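Local coordinates for protein hydrogenase maturation factor (Thermoanaerobacter tengcongensis, PDB 3VTH) that probably transfers the carbamoyl group of carbamoyl phosphate to the C-terminal cysteine of HypE, with consumption of ATP, during maturation of [NiFe]-hydrogenases, at residues K155-V160 against D361-I366; S490-H495 against E499-I504; R599-V604 against M622-L627. All blocks are in the same frame, centred on the assembly; numbering follows the deposited sequence.

Followed from the N terminus, the three contacts come in series, each closing before the next opens, so none nests in or crosses another. Interaction 1 closes the longest loop: it brings a turn between the cysteines of the two zinc sites against a loop some 200 residues later in the YrdC-like part. Interaction 2 closes only a tight connection, folding helix 483-494 back on strand 501-507 in the Kae1-like part. Interaction 3 closes a loop of intermediate length and pairs helices 597-607 and 619-626 beside a bound nucleotide analogue, also in the Kae1-like part. The centre of interaction 1 is about 38 Å from that of interaction 2 and 43 Å from that of interaction 3, while the latter two centres are about 26 Å apart.

Interaction 1 (K155-V160 against D361-I366); sequences KTSMKV and DIVNRI
The flat group that matters here is the peptide carbonyl of Asp361, whose oxygen takes a hydrogen bond from the hydroxyl of Ser157, Ser157 OG standing 2.7 Å from Asp361 O. The donor is tilted 28° from the carbonyl plane. With a C=O...donor angle of 135°, the hydroxyl comes to the oxygen obliquely instead of head-on. Beside this bond the two beta carbons touch, Ser157 CB lying 3.6 Å from Asp361 CB. Val363 has CG2 beside its backbone N and anti to its carbonyl carbon, which sets this methyl 4.1 Å from Ser157 OG. Serine suits the place because it is short enough to let the two backbones come this close and still carries a donor for a backbone carbonyl. Both partners are irregular. The 155-160 segment belongs to the linker between the zinc ligands Cys139 and Cys164, and 361-366 to a loop between strands 354-358 and 370-374 of the YrdC-like (Sua5/YciO) part, so the contact seats the zinc-binding region on that domain. An ST turn shapes the 155-160 segment: Thr156 OG1 accepts from Met158 N at 3.1 Å, and Lys159 N bonds to Thr156 O at 3.0 Å. Backbone bonds of Val363 and Asn364 to Ser144 continue the join, while one between Ser157 and Ile145 ties the 155-160 segment to its own region. A water supplies a second bridge between the segments: it donates to Ser157 O at 2.7 Å and accepts from Asp361 N at 3.0 Å.

Interaction 2 (S490-H495 against E499-I504); sequences SCMAEH and EKVIGI
The side chain of Met492 leaves the helix with CG anti to the carbonyl carbon (chi1 -65°), runs on extended through CB-CG, and bends at its last torsion (chi3 70°), which turns the methyl toward the start of the 499-504 segment. In Val501 a chi1 of -64° puts CG1 anti to the carbonyl carbon, which leaves CG2 between the backbone N and the carbonyl carbon. The two side chains meet tip to tip, Met492 SD lying 3.9 Å from Val501 CG2. The setting is a helix-turn-strand unit of the Kae1-like part, a member of the actin-like ATPase clan: helix 483-494 turns back within a few residues into strand 501-507, which pairs antiparallel with strand 517-525 and parallel with strand 696-700. The helix and the strand both carry ligands of the iron ion, His483 and His487 on one and Asp507 on the other, and the side chains of Met492 and His487 are about 10 Å apart. Methionine suits a gap in which the nearest alpha carbons, those of Met492 and Val501, are 8.8 Å apart, because its long, flexible and apolar chain can span it, while the branched valine fits a strand and offers a compact methyl. The pair is buried, and Val501 also packs on Val698 of strand 696-700. Glu499 belongs to the turn and directs its carboxylate elsewhere, to a salt bridge with Lys696. What Glu499 gives this contact is backbone: the methyl carbon Met492 CE rests 3.3 Å from Glu499 O and 4.1 Å from Glu499 N.

Interaction 3 (R599-V604 against M622-L627); sequences RFFDAV and MELESL. With AP2 (phosphomethylphosphonic acid adenosyl ester), chain H.
Leu624 CD2 lies 3.8 Å from Phe601 CD1 and equally far from Val604 CG1, so one methyl of Leu624 packs against both residues, its side chain crossing that of Val604 at about a right angle. Both helices belong to the second subdomain of the Kae1-like carbamoyltransferase domain and line its nucleotide pocket. A flat apolar ring suits Phe601, since one face can meet adenine C2, 3.6 Å above it and offset toward the rim, while CD1 still meets Leu624. AP2 N6 donates a hydrogen bond to Glu625 OE1 at 2.8 Å. Further out, Phe673 and His674 meet the Phe601 ring edge-to-face, and the other oxygen of Glu625 accepts from Arg707 N. Arg599 grips Asp602 side-on, NE and NH2 converging on OD2 from the same face of the carboxylate; Arg599 NH2 makes the salt bridge at 2.8 Å and lies 3.7 Å from AP2 O2'. With an alanine here, the buried carboxylate of Asp602 would probably lose its charged mate and be left able to turn. Because a carboxylate oxygen accepts, Glu625 is matched to an amino group at the base's six position, consistent with a pocket selecting adenine.

Interaction 1 (K155-V160 against D361-I366)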
loop_
_atom_site.group_PDB
_atom_site.type_symbol
_atom_site.label_atom_id
_atom_site.label_comp_id
_atom_site.label_asym_id
_atom_site.label_seq_id
_atom_site.Cartn_x
_atom_site.Cartn_y
_atom_site.Cartn_z
ATOM N N LYS A 155 -26.015 2.988 7.062
ATOM C CA LYS A 155 -24.933 3.878 6.600
ATOM C C LYS A 155 -23.939 3.152 5.684
ATOM O O LYS A 155 -22.747 3.512 5.615
ATOM C CB LYS A 155 -24.206 4.521 7.792
ATOM C CG LYS A 155 -25.106 5.429 8.635
ATOM C CD LYS A 155 -24.308 6.254 9.618
ATOM C CE LYS A 155 -25.247 7.057 10.541
ATOM N NZ LYS A 155 -25.898 8.182 9.825
ATOM N N THR A 156 -24.431 2.121 4.997
ATOM C CA THR A 156 -23.637 1.377 4.015
ATOM C C THR A 156 -24.480 1.264 2.743
ATOM O O THR A 156 -25.676 1.584 2.756
ATOM C CB THR A 156 -23.321 -0.071 4.480
ATOM O OG1 THR A 156 -24.537 -0.826 4.504
ATOM C CG2 THR A 156 -22.663 -0.111 5.884
ATOM N N SER A 157 -23.893 0.804 1.632
ATOM C CA SER A 157 -24.740 0.652 0.445
ATOM C C SER A 157 -25.709 -0.541 0.528
ATOM O O SER A 157 -26.485 -0.772 -0.409
ATOM C CB SER A 157 -23.932 0.676 -0.855
ATOM O OG SER A 157 -22.716 0.019 -0.718
ATOM N N MET A 158 -25.679 -1.275 1.647
ATOM C CA MET A 158 -26.722 -2.262 1.937
ATOM C C MET A 158 -28.037 -1.602 2.372
ATOM O O MET A 158 -29.034 -2.286 2.584
ATOM C CB MET A 158 -26.262 -3.293 2.987
ATOM C CG MET A 158 -25.224 -4.310 2.470
ATOM S SD MET A 158 -25.627 -5.106 0.892
ATOM C CE MET A 158 -26.900 -6.243 1.431
ATOM N N LYS A 159 -28.033 -0.276 2.497
ATOM C CA LYS A 159 -29.215 0.476 2.915
ATOM C C LYS A 159 -30.372 0.387 1.920
ATOM O O LYS A 159 -31.501 0.702 2.272
ATOM C CB LYS A 159 -28.879 1.952 3.166
ATOM C CG LYS A 159 -28.633 2.769 1.889
ATOM C CD LYS A 159 -28.125 4.172 2.215
ATOM C CE LYS A 159 -27.842 4.959 0.937
ATOM N NZ LYS A 159 -27.465 6.366 1.264
ATOM N N VAL A 160 -30.090 -0.008 0.679
ATOM C CA VAL A 160 -31.161 -0.190 -0.311
ATOM C C VAL A 160 -31.492 -1.668 -0.536
ATOM O O VAL A 160 -32.203 -2.019 -1.480
ATOM C CB VAL A 160 -30.879 0.540 -1.648
ATOM C CG1 VAL A 160 -30.841 2.048 -1.431
ATOM C CG2 VAL A 160 -29.577 0.028 -2.314
ATOM N N ASP A 361 -23.659 -0.750 -4.632
ATOM C CA ASP A 361 -22.824 0.455 -4.818
ATOM C C ASP A 361 -21.464 0.345 -4.150
ATOM O O ASP A 361 -21.346 -0.140 -3.023
ATOM C CB ASP A 361 -23.519 1.707 -4.295
ATOM C CG ASP A 361 -24.676 2.146 -5.171
ATOM O OD1 ASP A 361 -25.297 3.169 -4.820
ATOM O OD2 ASP A 361 -24.967 1.489 -6.212
ATOM N N ILE A 362 -20.429 0.763 -4.873
ATOM C CA ILE A 362 -19.108 0.937 -4.275
ATOM C C ILE A 362 -19.059 2.411 -3.917
ATOM O O ILE A 362 -19.176 3.271 -4.796
ATOM C CB ILE A 362 -17.956 0.570 -5.242
ATOM C CG1 ILE A 362 -17.999 -0.927 -5.574
ATOM C CG2 ILE A 362 -16.560 0.987 -4.637
ATOM C CD1 ILE A 362 -17.063 -1.346 -6.753
ATOM N N VAL A 363 -18.941 2.697 -2.621
ATOM C CA VAL A 363 -18.880 4.067 -2.148
ATOM C C VAL A 363 -17.469 4.626 -2.271
ATOM O O VAL A 363 -17.276 5.747 -2.741
ATOM C CB VAL A 363 -19.367 4.181 -0.666
ATOM C CG1 VAL A 363 -19.282 5.624 -0.194
ATOM C CG2 VAL A 363 -20.832 3.636 -0.556
ATOM N N ASN A 364 -16.495 3.835 -1.833
ATOM C CA ASN A 364 -15.109 4.254 -1.814
ATOM C C ASN A 364 -14.279 3.273 -2.622
ATOM O O ASN A 364 -14.035 2.151 -2.182
ATOM C CB ASN A 364 -14.604 4.325 -0.356
ATOM C CG ASN A 364 -15.489 5.218 0.525
ATOM O OD1 ASN A 364 -16.104 4.748 1.497
ATOM N ND2 ASN A 364 -15.587 6.494 0.168
ATOM N N ARG A 365 -13.842 3.678 -3.809
ATOM C CA ARG A 365 -13.052 2.754 -4.632
ATOM C C ARG A 365 -11.684 2.584 -3.976
ATOM O O ARG A 365 -11.236 3.471 -3.230
ATOM C CB ARG A 365 -12.918 3.287 -6.065
ATOM C CG ARG A 365 -11.739 4.244 -6.263
ATOM C CD ARG A 365 -11.883 4.933 -7.579
ATOM N NE ARG A 365 -12.889 5.990 -7.533
ATOM C CZ ARG A 365 -13.487 6.483 -8.608
ATOM N NH1 ARG A 365 -13.196 5.996 -9.816
ATOM N NH2 ARG A 365 -14.394 7.439 -8.478
ATOM N N ILE A 366 -11.027 1.444 -4.227
ATOM C CA ILE A 366 -9.730 1.158 -3.618
ATOM C C ILE A 366 -9.012 0.054 -4.393
ATOM O O ILE A 366 -9.588 -0.982 -4.682
ATOM C CB ILE A 366 -9.874 0.801 -2.086
ATOM C CG1 ILE A 366 -8.514 0.567 -1.421
ATOM C CG2 ILE A 366 -10.818 -0.407 -1.869
ATOM C CD1 ILE A 366 -8.545 0.696 0.156
HETATM O O HOH W 1 -26.085 -0.245 -3.008
#

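Interaction 2 (S490-H495 against E499-I504)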
loop_
_atom_site.group_PDB
_atom_site.type_symbol
_atom_site.label_atom_id
_atom_site.label_comp_id
_atom_site.label_asym_id
_atom_site.label_seq_id
_atom_site.Cartn_x
_atom_site.Cartn_y
_atom_site.Cartn_z
ATOM N N SER A 490 8.881 8.872 7.694
ATOM C CA SER A 490 7.817 7.876 7.502
ATOM C C SER A 490 8.171 6.566 8.199
ATOM O O SER A 490 7.319 5.951 8.849
ATOM C CB SER A 490 7.467 7.657 6.017
ATOM O OG SER A 490 8.436 6.884 5.307
ATOM N N CYS A 491 9.428 6.157 8.076
ATOM C CA CYS A 491 9.917 4.974 8.781
ATOM C C CYS A 491 10.006 5.219 10.295
ATOM O O CYS A 491 9.562 4.382 11.083
ATOM C CB CYS A 491 11.261 4.532 8.206
ATOM S SG CYS A 491 11.963 3.118 9.051
ATOM N N MET A 492 10.543 6.369 10.710
ATOM C CA MET A 492 10.578 6.719 12.141
ATOM C C MET A 492 9.189 6.649 12.785
ATOM O O MET A 492 9.039 6.104 13.883
ATOM C CB MET A 492 11.173 8.114 12.349
ATOM C CG MET A 492 12.646 8.240 11.961
ATOM S SD MET A 492 13.257 9.938 12.051
ATOM C CE MET A 492 13.237 10.155 13.840
ATOM N N ALA A 493 8.191 7.216 12.105
ATOM C CA ALA A 493 6.794 7.168 12.545
ATOM C C ALA A 493 6.281 5.740 12.854
ATOM O O ALA A 493 5.622 5.529 13.868
ATOM C CB ALA A 493 5.885 7.840 11.495
ATOM N N GLU A 494 6.568 4.780 11.967
ATOM C CA GLU A 494 6.146 3.367 12.138
ATOM C C GLU A 494 6.800 2.749 13.334
ATOM O O GLU A 494 6.226 1.861 13.979
ATOM C CB GLU A 494 6.619 2.478 10.983
ATOM C CG GLU A 494 6.144 2.788 9.642
ATOM C CD GLU A 494 6.352 1.605 8.706
ATOM O OE1 GLU A 494 6.257 0.434 9.163
ATOM O OE2 GLU A 494 6.628 1.854 7.523
ATOM N N HIS A 495 8.031 3.170 13.605
ATOM C CA HIS A 495 8.793 2.569 14.682
ATOM C C HIS A 495 8.838 3.420 15.938
ATOM O O HIS A 495 9.614 3.134 16.840
ATOM C CB HIS A 495 10.199 2.207 14.195
ATOM C CG HIS A 495 10.194 1.210 13.076
ATOM N ND1 HIS A 495 10.040 -0.143 13.290
ATOM C CD2 HIS A 495 10.284 1.372 11.735
ATOM C CE1 HIS A 495 10.052 -0.773 12.128
ATOM N NE2 HIS A 495 10.208 0.122 11.169
ATOM N N GLU A 499 14.129 10.902 17.736
ATOM C CA GLU A 499 15.497 11.244 18.114
ATOM C C GLU A 499 16.290 11.324 16.814
ATOM O O GLU A 499 15.787 10.939 15.756
ATOM C CB GLU A 499 16.097 10.166 19.019
ATOM C CG GLU A 499 16.282 8.786 18.334
ATOM C CD GLU A 499 16.633 7.698 19.340
ATOM O OE1 GLU A 499 17.824 7.313 19.426
ATOM O OE2 GLU A 499 15.713 7.246 20.060
ATOM N N LYS A 500 17.518 11.826 16.884
ATOM C CA LYS A 500 18.367 11.900 15.704
ATOM C C LYS A 500 18.824 10.509 15.271
ATOM O O LYS A 500 19.357 9.749 16.066
ATOM C CB LYS A 500 19.576 12.807 15.950
ATOM C CG LYS A 500 19.295 14.302 15.792
ATOM C CD LYS A 500 20.540 15.095 16.149
ATOM C CE LYS A 500 20.210 16.487 16.689
ATOM N NZ LYS A 500 19.971 17.463 15.596
ATOM N N VAL A 501 18.593 10.180 14.008
ATOM C CA VAL A 501 19.025 8.914 13.447
ATOM C C VAL A 501 19.896 9.201 12.229
ATOM O O VAL A 501 19.890 10.321 11.706
ATOM C CB VAL A 501 17.805 8.031 13.005
ATOM C CG1 VAL A 501 16.949 7.654 14.199
ATOM C CG2 VAL A 501 16.938 8.739 11.933
ATOM N N ILE A 502 20.641 8.197 11.778
ATOM C CA ILE A 502 21.286 8.250 10.466
ATOM C C ILE A 502 20.262 7.815 9.424
ATOM O O ILE A 502 19.753 6.697 9.481
ATOM C CB ILE A 502 22.523 7.335 10.425
ATOM C CG1 ILE A 502 23.581 7.862 11.412
ATOM C CG2 ILE A 502 23.066 7.238 9.017
ATOM C CD1 ILE A 502 24.662 6.836 11.806
ATOM N N GLY A 503 19.941 8.708 8.491
ATOM C CA GLY A 503 18.872 8.464 7.533
ATOM C C GLY A 503 19.498 8.239 6.170
ATOM O O GLY A 503 20.198 9.109 5.656
ATOM N N ILE A 504 19.267 7.062 5.598
ATOM C CA ILE A 504 19.769 6.740 4.263
ATOM C C ILE A 504 18.557 6.767 3.317
ATOM O O ILE A 504 17.698 5.897 3.366
ATOM C CB ILE A 504 20.494 5.376 4.274
ATOM C CG1 ILE A 504 21.689 5.468 5.254
ATOM C CG2 ILE A 504 20.919 4.978 2.856
ATOM C CD1 ILE A 504 22.381 4.191 5.573
#

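Interaction 3 (R599-V604 against M622-L627)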
loop_
_atom_site.group_PDB
_atom_site.type_symbol
_atom_site.label_atom_id
_atom_site.label_comp_id
_atom_site.label_asym_id
_atom_site.label_seq_id
_atom_site.Cartn_x
_atom_site.Cartn_y
_atom_site.Cartn_z
ATOM N N ARG A 599 18.864 7.166 -10.773
ATOM C CA ARG A 599 19.568 7.486 -12.008
ATOM C C ARG A 599 20.875 6.709 -12.109
ATOM O O ARG A 599 21.284 6.322 -13.209
ATOM C CB ARG A 599 19.834 9.004 -12.154
ATOM C CG ARG A 599 18.573 9.922 -12.172
ATOM C CD ARG A 599 17.604 9.718 -13.359
ATOM N NE ARG A 599 16.909 8.434 -13.267
ATOM C CZ ARG A 599 15.793 8.215 -12.566
ATOM N NH1 ARG A 599 15.197 9.203 -11.901
ATOM N NH2 ARG A 599 15.273 6.995 -12.532
ATOM N N PHE A 600 21.540 6.502 -10.969
ATOM C CA PHE A 600 22.754 5.657 -10.932
ATOM C C PHE A 600 22.423 4.265 -11.491
ATOM O O PHE A 600 23.113 3.765 -12.407
ATOM C CB PHE A 600 23.323 5.581 -9.498
ATOM C CG PHE A 600 24.772 5.126 -9.393
ATOM C CD1 PHE A 600 25.536 4.793 -10.515
ATOM C CD2 PHE A 600 25.356 4.984 -8.126
ATOM C CE1 PHE A 600 26.877 4.364 -10.386
ATOM C CE2 PHE A 600 26.690 4.547 -7.988
ATOM C CZ PHE A 600 27.451 4.233 -9.127
ATOM N N PHE A 601 21.357 3.652 -10.974
ATOM C CA PHE A 601 20.880 2.372 -11.509
ATOM C C PHE A 601 20.587 2.444 -13.008
ATOM O O PHE A 601 21.007 1.558 -13.754
ATOM C CB PHE A 601 19.637 1.869 -10.754
ATOM C CG PHE A 601 19.967 0.953 -9.605
ATOM C CD1 PHE A 601 19.641 -0.404 -9.670
ATOM C CD2 PHE A 601 20.600 1.445 -8.460
ATOM C CE1 PHE A 601 19.942 -1.267 -8.596
ATOM C CE2 PHE A 601 20.903 0.592 -7.382
ATOM C CZ PHE A 601 20.583 -0.769 -7.459
ATOM N N ASP A 602 19.899 3.502 -13.452
ATOM C CA ASP A 602 19.580 3.638 -14.891
ATOM C C ASP A 602 20.846 3.758 -15.749
ATOM O O ASP A 602 20.920 3.181 -16.838
ATOM C CB ASP A 602 18.664 4.833 -15.160
ATOM C CG ASP A 602 17.224 4.591 -14.702
ATOM O OD1 ASP A 602 16.869 3.435 -14.369
ATOM O OD2 ASP A 602 16.458 5.578 -14.663
ATOM N N ALA A 603 21.834 4.507 -15.253
ATOM C CA ALA A 603 23.125 4.646 -15.953
ATOM C C ALA A 603 23.828 3.290 -16.146
ATOM O O ALA A 603 24.353 2.980 -17.233
ATOM C CB ALA A 603 24.040 5.635 -15.204
ATOM N N VAL A 604 23.867 2.488 -15.084
ATOM C CA VAL A 604 24.432 1.131 -15.158
ATOM C C VAL A 604 23.673 0.263 -16.153
ATOM O O VAL A 604 24.290 -0.399 -16.999
ATOM C CB VAL A 604 24.440 0.425 -13.773
ATOM C CG1 VAL A 604 24.902 -1.044 -13.904
ATOM C CG2 VAL A 604 25.323 1.203 -12.793
ATOM N N MET A 622 14.580 -2.452 -11.893
ATOM C CA MET A 622 13.969 -3.747 -11.613
ATOM C C MET A 622 14.606 -4.866 -12.428
ATOM O O MET A 622 14.854 -5.949 -11.913
ATOM C CB MET A 622 12.452 -3.685 -11.880
ATOM C CG MET A 622 11.728 -2.744 -10.902
ATOM S SD MET A 622 10.004 -2.435 -11.381
ATOM C CE MET A 622 9.294 -4.035 -10.993
ATOM N N GLU A 623 14.877 -4.600 -13.702
ATOM C CA GLU A 623 15.475 -5.631 -14.548
ATOM C C GLU A 623 16.910 -5.935 -14.120
ATOM O O GLU A 623 17.317 -7.093 -14.089
ATOM C CB GLU A 623 15.401 -5.241 -16.021
ATOM C CG GLU A 623 13.949 -5.189 -16.547
ATOM C CD GLU A 623 13.870 -4.929 -18.042
ATOM O OE1 GLU A 623 14.924 -4.988 -18.727
ATOM O OE2 GLU A 623 12.753 -4.678 -18.538
ATOM N N LEU A 624 17.647 -4.889 -13.759
ATOM C CA LEU A 624 19.017 -5.021 -13.275
ATOM C C LEU A 624 19.086 -5.889 -12.015
ATOM O O LEU A 624 19.934 -6.785 -11.914
ATOM C CB LEU A 624 19.627 -3.627 -13.044
ATOM C CG LEU A 624 21.127 -3.479 -12.795
ATOM C CD1 LEU A 624 21.956 -4.073 -13.943
ATOM C CD2 LEU A 624 21.477 -2.000 -12.563
ATOM N N GLU A 625 18.167 -5.647 -11.079
ATOM C CA GLU A 625 18.062 -6.467 -9.870
ATOM C C GLU A 625 17.695 -7.919 -10.182
ATOM O O GLU A 625 18.283 -8.845 -9.614
ATOM C CB GLU A 625 17.036 -5.871 -8.875
ATOM C CG GLU A 625 16.989 -6.645 -7.524
ATOM C CD GLU A 625 15.747 -6.354 -6.667
ATOM O OE1 GLU A 625 14.900 -5.533 -7.068
ATOM O OE2 GLU A 625 15.614 -6.971 -5.584
ATOM N N SER A 626 16.742 -8.117 -11.092
ATOM C CA SER A 626 16.272 -9.459 -11.430
ATOM C C SER A 626 17.342 -10.360 -12.041
ATOM O O SER A 626 17.286 -11.573 -11.881
ATOM C CB SER A 626 15.081 -9.416 -12.389
ATOM O OG SER A 626 13.952 -8.855 -11.729
ATOM N N LEU A 627 18.300 -9.776 -12.743
ATOM C CA LEU A 627 19.287 -10.607 -13.444
ATOM C C LEU A 627 20.552 -10.887 -12.629
ATOM O O LEU A 627 21.454 -11.599 -13.087
ATOM C CB LEU A 627 19.618 -10.004 -14.819
ATOM C CG LEU A 627 20.150 -8.573 -14.854
ATOM C CD1 LEU A 627 21.645 -8.522 -14.518
ATOM C CD2 LEU A 627 19.904 -7.954 -16.246
HETATM P PB AP2 H . 10.948 9.629 -6.370
HETATM O O1B AP2 H . 12.173 9.004 -6.989
HETATM O O2B AP2 H . 11.092 10.131 -4.966
HETATM O O3B AP2 H . 10.260 10.579 -7.317
HETATM C C3A AP2 H . 9.807 8.224 -6.267
HETATM P PA AP2 H . 10.291 6.920 -5.099
HETATM O O1A AP2 H . 9.028 6.070 -5.086
HETATM O O2A AP2 H . 10.889 7.383 -3.793
HETATM O "O5'" AP2 H . 11.484 6.125 -5.850
HETATM C "C5'" AP2 H . 11.144 5.357 -6.997
HETATM C "C4'" AP2 H . 12.458 5.056 -7.681
HETATM O "O4'" AP2 H . 13.171 4.069 -6.934
HETATM C "C3'" AP2 H . 12.275 4.452 -9.059
HETATM O "O3'" AP2 H . 11.974 5.466 -10.023
HETATM C "C2'" AP2 H . 13.630 3.801 -9.247
HETATM O "O2'" AP2 H . 14.525 4.828 -9.688
HETATM C "C1'" AP2 H . 13.993 3.317 -7.836
HETATM N N9 AP2 H . 13.711 1.853 -7.789
HETATM C C8 AP2 H . 12.510 1.233 -7.909
HETATM N N7 AP2 H . 12.636 -0.120 -7.872
HETATM C C5 AP2 H . 13.947 -0.393 -7.721
HETATM C C6 AP2 H . 14.779 -1.618 -7.613
HETATM N N6 AP2 H . 14.222 -2.855 -7.645
HETATM N N1 AP2 H . 16.124 -1.451 -7.483
HETATM C C2 AP2 H . 16.705 -0.233 -7.427
HETATM N N3 AP2 H . 16.007 0.919 -7.534
HETATM C C4 AP2 H . 14.653 0.900 -7.680
#